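Local coordinates for protein SOXA (Paracoccus denitrificans, PDB 2C1D) that works as the diheme subunit of the SoxAX cytochrome complex, which couples thiosulfate to a cysteine of the carrier protein SoxY during sulfur oxidation, at residues K106-I109 with M110-V114. Numbering follows the deposited sequence.
Sequences KLMI and MEDYV. With HEC (heme c), chain I.
Met108 lies nearly perpendicular across Tyr113 where strand 107-108 runs into helix 110-122. CB of Met108 lies over one face of the ring, 4.1 Å from the centroid, a CH-pi contact. Bent at chi2 and chi3 (-75° and -83°), the thioether curls back across the same ring, bringing CE to 3.4 Å from Tyr113 CD2, while SD stays more distantly above the face. The opposite face belongs to the heme: CAA of a propionate arm is 3.4 Å from Tyr113 CG, with O1A also over the ring. Hydrogen bonds with Asp101 and Arg99 hold Tyr113 OH at the far end. With an alanine here, Met108 and the propionate would probably face a gap, and Asp101 and Arg99 would lose the hydroxyl they share.

Asp112 folds back so that OD2 accepts Ile109 N at 3.1 Å, on the anti side of the carboxylate and 30° out of its plane; the same oxygen forms a salt bridge with Lys242. Asp112 N donates to Ile109 O (2.9 Å) within the first turn. Asp112, three residues after the N-cap Ile109, supplies half a capping box, which isoleucine cannot complete, on the helix that carries Cys117, an axial heme-iron ligand.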
loop_
_atom_site.group_PDB
_atom_site.type_symbol
_atom_site.label_atom_id
_atom_site.label_comp_id
_atom_site.label_asym_id
_atom_site.label_seq_id
_atom_site.Cartn_x
_atom_site.Cartn_y
_atom_site.Cartn_z
ATOM N N LYS A 106 11.169 -21.122 -12.581
ATOM C CA LYS A 106 11.075 -19.657 -12.525
ATOM C C LYS A 106 9.954 -19.211 -11.575
ATOM O O LYS A 106 8.886 -19.834 -11.521
ATOM C CB LYS A 106 10.800 -19.085 -13.911
ATOM C CG LYS A 106 11.815 -19.508 -14.967
ATOM C CD LYS A 106 11.808 -18.591 -16.168
ATOM C CE LYS A 106 11.098 -19.138 -17.370
ATOM N NZ LYS A 106 11.912 -18.810 -18.625
ATOM N N LEU A 107 10.192 -18.132 -10.821
ATOM C CA LEU A 107 9.099 -17.451 -10.112
ATOM C C LEU A 107 8.089 -16.885 -11.125
ATOM O O LEU A 107 8.454 -16.146 -12.033
ATOM C CB LEU A 107 9.593 -16.325 -9.217
ATOM C CG LEU A 107 8.513 -15.653 -8.340
ATOM C CD1 LEU A 107 7.882 -16.671 -7.415
ATOM C CD2 LEU A 107 9.080 -14.490 -7.509
ATOM N N MET A 108 6.813 -17.219 -10.939
ATOM C CA MET A 108 5.755 -16.735 -11.801
ATOM C C MET A 108 4.696 -16.023 -10.964
ATOM O O MET A 108 4.283 -16.546 -9.944
ATOM C CB MET A 108 5.109 -17.901 -12.556
ATOM C CG MET A 108 6.085 -18.760 -13.349
ATOM S SD MET A 108 6.625 -17.948 -14.821
ATOM C CE MET A 108 5.317 -18.264 -16.012
ATOM N N ILE A 109 4.325 -14.814 -11.380
ATOM C CA ILE A 109 3.056 -14.212 -10.996
ATOM C C ILE A 109 2.107 -14.561 -12.115
ATOM O O ILE A 109 2.530 -15.048 -13.156
ATOM C CB ILE A 109 3.151 -12.673 -10.771
ATOM C CG1 ILE A 109 3.558 -11.923 -12.048
ATOM C CG2 ILE A 109 4.128 -12.395 -9.659
ATOM C CD1 ILE A 109 3.690 -10.419 -11.898
ATOM N N MET A 110 0.827 -14.314 -11.908
ATOM C CA MET A 110 -0.185 -14.801 -12.812
ATOM C C MET A 110 0.001 -14.187 -14.171
ATOM O O MET A 110 -0.186 -14.860 -15.189
ATOM C CB MET A 110 -1.583 -14.508 -12.277
ATOM C CG MET A 110 -2.702 -15.266 -13.023
ATOM S SD MET A 110 -2.616 -17.043 -12.733
ATOM C CE MET A 110 -3.236 -17.094 -11.111
ATOM N N GLU A 111 0.391 -12.913 -14.181
ATOM C CA GLU A 111 0.660 -12.165 -15.394
ATOM C C GLU A 111 1.700 -12.893 -16.270
ATOM O O GLU A 111 1.606 -12.864 -17.493
ATOM C CB GLU A 111 1.172 -10.755 -15.052
ATOM C CG GLU A 111 0.141 -9.806 -14.470
ATOM C CD GLU A 111 0.061 -9.828 -12.956
ATOM O OE1 GLU A 111 0.297 -10.897 -12.337
ATOM O OE2 GLU A 111 -0.279 -8.779 -12.376
ATOM N N ASP A 112 2.687 -13.534 -15.648
ATOM C CA ASP A 112 3.678 -14.278 -16.421
ATOM C C ASP A 112 3.070 -15.507 -17.091
ATOM O O ASP A 112 3.433 -15.806 -18.198
ATOM C CB ASP A 112 4.846 -14.735 -15.570
ATOM C CG ASP A 112 5.600 -13.595 -14.949
ATOM O OD1 ASP A 112 5.901 -12.586 -15.646
ATOM O OD2 ASP A 112 5.960 -13.662 -13.755
ATOM N N TYR A 113 2.192 -16.260 -16.422
ATOM C CA TYR A 113 1.575 -17.407 -17.110
ATOM C C TYR A 113 0.707 -16.940 -18.266
ATOM O O TYR A 113 0.744 -17.515 -19.352
ATOM C CB TYR A 113 0.722 -18.248 -16.160
ATOM C CG TYR A 113 1.459 -19.183 -15.226
ATOM C CD1 TYR A 113 1.140 -19.230 -13.871
ATOM C CD2 TYR A 113 2.436 -20.048 -15.701
ATOM C CE1 TYR A 113 1.792 -20.084 -13.009
ATOM C CE2 TYR A 113 3.096 -20.927 -14.854
ATOM C CZ TYR A 113 2.772 -20.939 -13.505
ATOM O OH TYR A 113 3.410 -21.809 -12.666
ATOM N N VAL A 114 -0.076 -15.890 -18.051
ATOM C CA VAL A 114 -0.971 -15.422 -19.096
ATOM C C VAL A 114 -0.103 -15.007 -20.292
ATOM O O VAL A 114 -0.335 -15.453 -21.392
ATOM C CB VAL A 114 -1.885 -14.263 -18.609
ATOM C CG1 VAL A 114 -2.679 -13.697 -19.738
ATOM C CG2 VAL A 114 -2.833 -14.756 -17.484
HETATM FE FE HEC I . -2.353 -21.513 -21.562
HETATM C CHA HEC I . -0.346 -22.929 -19.066
HETATM C CHB HEC I . -3.615 -19.372 -19.325
HETATM C CHC HEC I . -3.999 -20.001 -24.102
HETATM C CHD HEC I . -1.616 -24.183 -23.598
HETATM N NA HEC I . -2.044 -21.238 -19.572
HETATM C C1A HEC I . -1.201 -21.915 -18.723
HETATM C C2A HEC I . -1.326 -21.343 -17.416
HETATM C C3A HEC I . -2.229 -20.358 -17.493
HETATM C C4A HEC I . -2.682 -20.252 -18.860
HETATM C CMA HEC I . -2.700 -19.441 -16.358
HETATM C CAA HEC I . -0.540 -21.820 -16.179
HETATM C CBA HEC I . -1.123 -23.156 -15.761
HETATM C CGA HEC I . -0.324 -23.872 -14.684
HETATM O O1A HEC I . 0.896 -23.638 -14.520
HETATM O O2A HEC I . -0.977 -24.707 -14.001
HETATM N NB HEC I . -3.622 -19.972 -21.683
HETATM C C1B HEC I . -3.943 -19.140 -20.636
HETATM C C2B HEC I . -4.650 -17.993 -21.188
HETATM C C3B HEC I . -4.765 -18.169 -22.510
HETATM C C4B HEC I . -4.117 -19.428 -22.848
HETATM C CMB HEC I . -5.233 -16.837 -20.350
HETATM C CAB HEC I . -5.451 -17.195 -23.523
HETATM C CBB HEC I . -4.934 -15.929 -23.441
HETATM N NC HEC I . -2.750 -22.041 -23.509
HETATM C C1C HEC I . -3.380 -21.209 -24.406
HETATM C C2C HEC I . -3.401 -21.891 -25.686
HETATM C C3C HEC I . -2.632 -23.003 -25.588
HETATM C C4C HEC I . -2.290 -23.147 -24.182
HETATM C CMC HEC I . -3.878 -21.214 -26.992
HETATM C CAC HEC I . -2.298 -24.054 -26.701
HETATM C CBC HEC I . -1.774 -23.632 -27.873
HETATM N ND HEC I . -1.165 -23.276 -21.342
HETATM C C1D HEC I . -0.982 -24.193 -22.375
HETATM C C2D HEC I . 0.015 -25.165 -21.973
HETATM C C3D HEC I . 0.435 -24.766 -20.569
HETATM C C4D HEC I . -0.360 -23.589 -20.256
HETATM C CMD HEC I . 0.570 -26.363 -22.766
HETATM C CAD HEC I . 1.472 -25.456 -19.668
HETATM C CBD HEC I . 0.793 -26.528 -18.872
HETATM C CGD HEC I . 1.746 -27.148 -17.853
HETATM O O1D HEC I . 1.556 -28.353 -17.509
HETATM O O2D HEC I . 2.659 -26.431 -17.387
#